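Local structure of carbonic anhydrase (Sordaria macrospora, 4O1J) at residues Gly111-Gly116 and Phe195-Cys200. The protein probably catalyses the reversible hydration of carbon dioxide to hydrogencarbonate, using one zinc ion per subunit, as a beta-class carbonic anhydrase. Sequence-based numbering, arbitrary orientation.
Sequences GHSACG and FFDIGC. With ZN (zinc ion), chain C.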
ATOM      1  N   GLY A 111       1.590  21.718  -3.805  1.00 26.96           N
ATOM      2  CA  GLY A 111       2.111  21.785  -2.452  1.00 29.72           C
ATOM      3  C   GLY A 111       1.716  23.111  -1.850  1.00 31.28           C
ATOM      4  O   GLY A 111       1.233  23.974  -2.571  1.00 30.44           O
ATOM      5  N   HIS A 112       1.905  23.273  -0.542  1.00 31.55           N
ATOM      6  CA  HIS A 112       1.519  24.511   0.121  1.00 31.98           C
ATOM      7  C   HIS A 112       2.402  24.855   1.317  1.00 34.21           C
ATOM      8  O   HIS A 112       3.158  24.022   1.819  1.00 36.09           O
ATOM      9  CB  HIS A 112       0.069  24.438   0.588  1.00 30.39           C
ATOM     10  CG  HIS A 112      -0.127  23.581   1.799  1.00 29.46           C
ATOM     11  ND1 HIS A 112      -0.076  24.084   3.081  1.00 28.98           N
ATOM     12  CD2 HIS A 112      -0.384  22.258   1.925  1.00 29.75           C
ATOM     13  CE1 HIS A 112      -0.288  23.108   3.944  1.00 29.61           C
ATOM     14  NE2 HIS A 112      -0.478  21.989   3.268  1.00 29.55           N
ATOM     15  N   SER A 113       2.278  26.102   1.765  1.00 33.18           N
ATOM     16  CA  SER A 113       3.004  26.614   2.918  1.00 31.40           C
ATOM     17  C   SER A 113       2.366  26.166   4.236  1.00 29.30           C
ATOM     18  O   SER A 113       1.172  25.875   4.290  1.00 29.29           O
ATOM     19  CB  SER A 113       3.071  28.142   2.848  1.00 33.12           C
ATOM     20  OG  SER A 113       1.784  28.707   2.647  1.00 33.19           O
ATOM     21  N   ALA A 114       3.174  26.127   5.293  1.00 28.78           N
ATOM     22  CA  ALA A 114       2.745  25.678   6.622  1.00 29.82           C
ATOM     23  C   ALA A 114       2.237  24.237   6.582  1.00 32.27           C
ATOM     24  O   ALA A 114       1.271  23.890   7.262  1.00 32.65           O
ATOM     25  CB  ALA A 114       1.679  26.605   7.198  1.00 28.86           C
ATOM     26  N   CYS A 115       2.897  23.405   5.779  1.00 32.43           N
ATOM     27  CA  CYS A 115       2.551  21.999   5.689  1.00 32.64           C
ATOM     28  C   CYS A 115       3.073  21.244   6.910  1.00 33.99           C
ATOM     29  O   CYS A 115       4.276  21.247   7.196  1.00 33.41           O
ATOM     30  CB  CYS A 115       3.114  21.391   4.403  1.00 32.37           C
ATOM     31  SG  CYS A 115       2.454  19.762   3.981  1.00 34.05           S
ATOM     32  N   GLY A 116       2.160  20.586   7.614  1.00 33.81           N
ATOM     33  CA  GLY A 116       2.496  19.862   8.822  1.00 32.77           C
ATOM     34  C   GLY A 116       3.366  18.654   8.549  1.00 32.77           C
ATOM     35  O   GLY A 116       4.239  18.327   9.350  1.00 30.83           O
ATOM     36  N   PHE A 195       2.324  25.700  -6.264  1.00 32.38           N
ATOM     37  CA  PHE A 195       2.473  25.984  -4.853  1.00 32.59           C
ATOM     38  C   PHE A 195       1.453  27.025  -4.386  1.00 33.14           C
ATOM     39  O   PHE A 195       1.384  28.144  -4.904  1.00 33.64           O
ATOM     40  CB  PHE A 195       3.896  26.453  -4.550  1.00 32.25           C
ATOM     41  CG  PHE A 195       4.257  26.355  -3.105  1.00 31.68           C
ATOM     42  CD1 PHE A 195       4.570  25.129  -2.542  1.00 31.57           C
ATOM     43  CD2 PHE A 195       4.270  27.481  -2.305  1.00 31.02           C
ATOM     44  CE1 PHE A 195       4.887  25.030  -1.207  1.00 31.35           C
ATOM     45  CE2 PHE A 195       4.591  27.391  -0.973  1.00 31.12           C
ATOM     46  CZ  PHE A 195       4.902  26.166  -0.420  1.00 31.15           C
ATOM     47  N   PHE A 196       0.661  26.621  -3.404  1.00 31.73           N
ATOM     48  CA  PHE A 196      -0.365  27.447  -2.804  1.00 30.85           C
ATOM     49  C   PHE A 196       0.189  28.099  -1.553  1.00 31.94           C
ATOM     50  O   PHE A 196       0.448  27.429  -0.549  1.00 30.17           O
ATOM     51  CB  PHE A 196      -1.589  26.598  -2.466  1.00 30.03           C
ATOM     52  CG  PHE A 196      -2.640  27.321  -1.674  1.00 29.51           C
ATOM     53  CD1 PHE A 196      -3.293  28.429  -2.207  1.00 29.01           C
ATOM     54  CD2 PHE A 196      -2.988  26.885  -0.404  1.00 28.05           C
ATOM     55  CE1 PHE A 196      -4.271  29.091  -1.487  1.00 27.92           C
ATOM     56  CE2 PHE A 196      -3.960  27.539   0.323  1.00 28.02           C
ATOM     57  CZ  PHE A 196      -4.605  28.647  -0.219  1.00 28.28           C
ATOM     58  N   ASP A 197       0.359  29.415  -1.612  1.00 33.56           N
ATOM     59  CA  ASP A 197       0.880  30.144  -0.477  1.00 35.76           C
ATOM     60  C   ASP A 197      -0.286  30.703   0.332  1.00 36.28           C
ATOM     61  O   ASP A 197      -0.950  31.646  -0.089  1.00 38.45           O
ATOM     62  CB  ASP A 197       1.815  31.246  -0.949  1.00 39.91           C
ATOM     63  CG  ASP A 197       2.970  31.452  -0.007  1.00 46.11           C
ATOM     64  OD1 ASP A 197       2.775  32.148   1.014  1.00 49.08           O
ATOM     65  OD2 ASP A 197       4.066  30.904  -0.285  1.00 46.86           O
ATOM     66  N   ILE A 198      -0.524  30.117   1.499  1.00 34.91           N
ATOM     67  CA  ILE A 198      -1.718  30.409   2.288  1.00 34.87           C
ATOM     68  C   ILE A 198      -1.783  31.855   2.775  1.00 38.15           C
ATOM     69  O   ILE A 198      -2.859  32.452   2.824  1.00 39.32           O
ATOM     70  CB  ILE A 198      -1.818  29.455   3.496  1.00 32.45           C
ATOM     71  CG1 ILE A 198      -1.811  28.004   3.008  1.00 29.66           C
ATOM     72  CG2 ILE A 198      -3.071  29.728   4.309  1.00 32.27           C
ATOM     73  CD1 ILE A 198      -1.996  26.987   4.095  1.00 28.29           C
ATOM     74  N   GLY A 199      -0.629  32.422   3.110  1.00 39.04           N
ATOM     75  CA  GLY A 199      -0.560  33.803   3.547  1.00 38.48           C
ATOM     76  C   GLY A 199      -1.187  34.810   2.598  1.00 39.85           C
ATOM     77  O   GLY A 199      -1.836  35.759   3.043  1.00 41.30           O
ATOM     78  N   CYS A 200      -1.010  34.618   1.293  1.00 40.28           N
ATOM     79  CA  CYS A 200      -1.591  35.551   0.327  1.00 40.75           C
ATOM     80  C   CYS A 200      -2.728  34.916  -0.473  1.00 41.56           C
ATOM     81  O   CYS A 200      -3.403  35.593  -1.246  1.00 41.65           O
ATOM     82  CB  CYS A 200      -0.513  36.106  -0.619  1.00 40.38           C
ATOM     83  SG  CYS A 200       0.407  34.909  -1.616  1.00 50.02           S
TER
HETATM   84 ZN    ZN C 301       0.125  20.017   4.243  1.00 28.77          ZN
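G111 and H112 pair in parallel with F195 and F196 where strands 106-112 and 190-197, neighbours in the central sheet of the beta-class carbonic anhydrase fold, reach their C-terminal ends. F196 N donates to G111 O at 2.8 Å, nearly straight at 171°, and S113 N returns a bond to F196 O at 3.2 Å. S113 turns its hydroxyl to segment 195-200: with OG between its own backbone N and carbonyl carbon (chi1 51°), OG accepts the backbone N-H of I198, OG to N 2.9 Å. H112 and F196 share one sheet face, CB of H112 meeting the F196 ring at its edge. I198 runs beside H112 in the same direction, its CD1 3.6 Å from ND1 of the imidazole. On the opposite face the F195 ring packs against the backbone from G111 to S113, with CA of H112 over one ring face near the rim and CZ 3.3 Å from C of H112; I160, A163 and Q164 of helix 155-176 also pack against this ring. An alanine at F195 would probably open a gap between helix 155-176 and the backbone of H112 and S113, where the ring now packs. C56 completes the protein ligands of the zinc, which H112 binds through NE2 at 2.3 Å and C115 through SG at 2.4 Å.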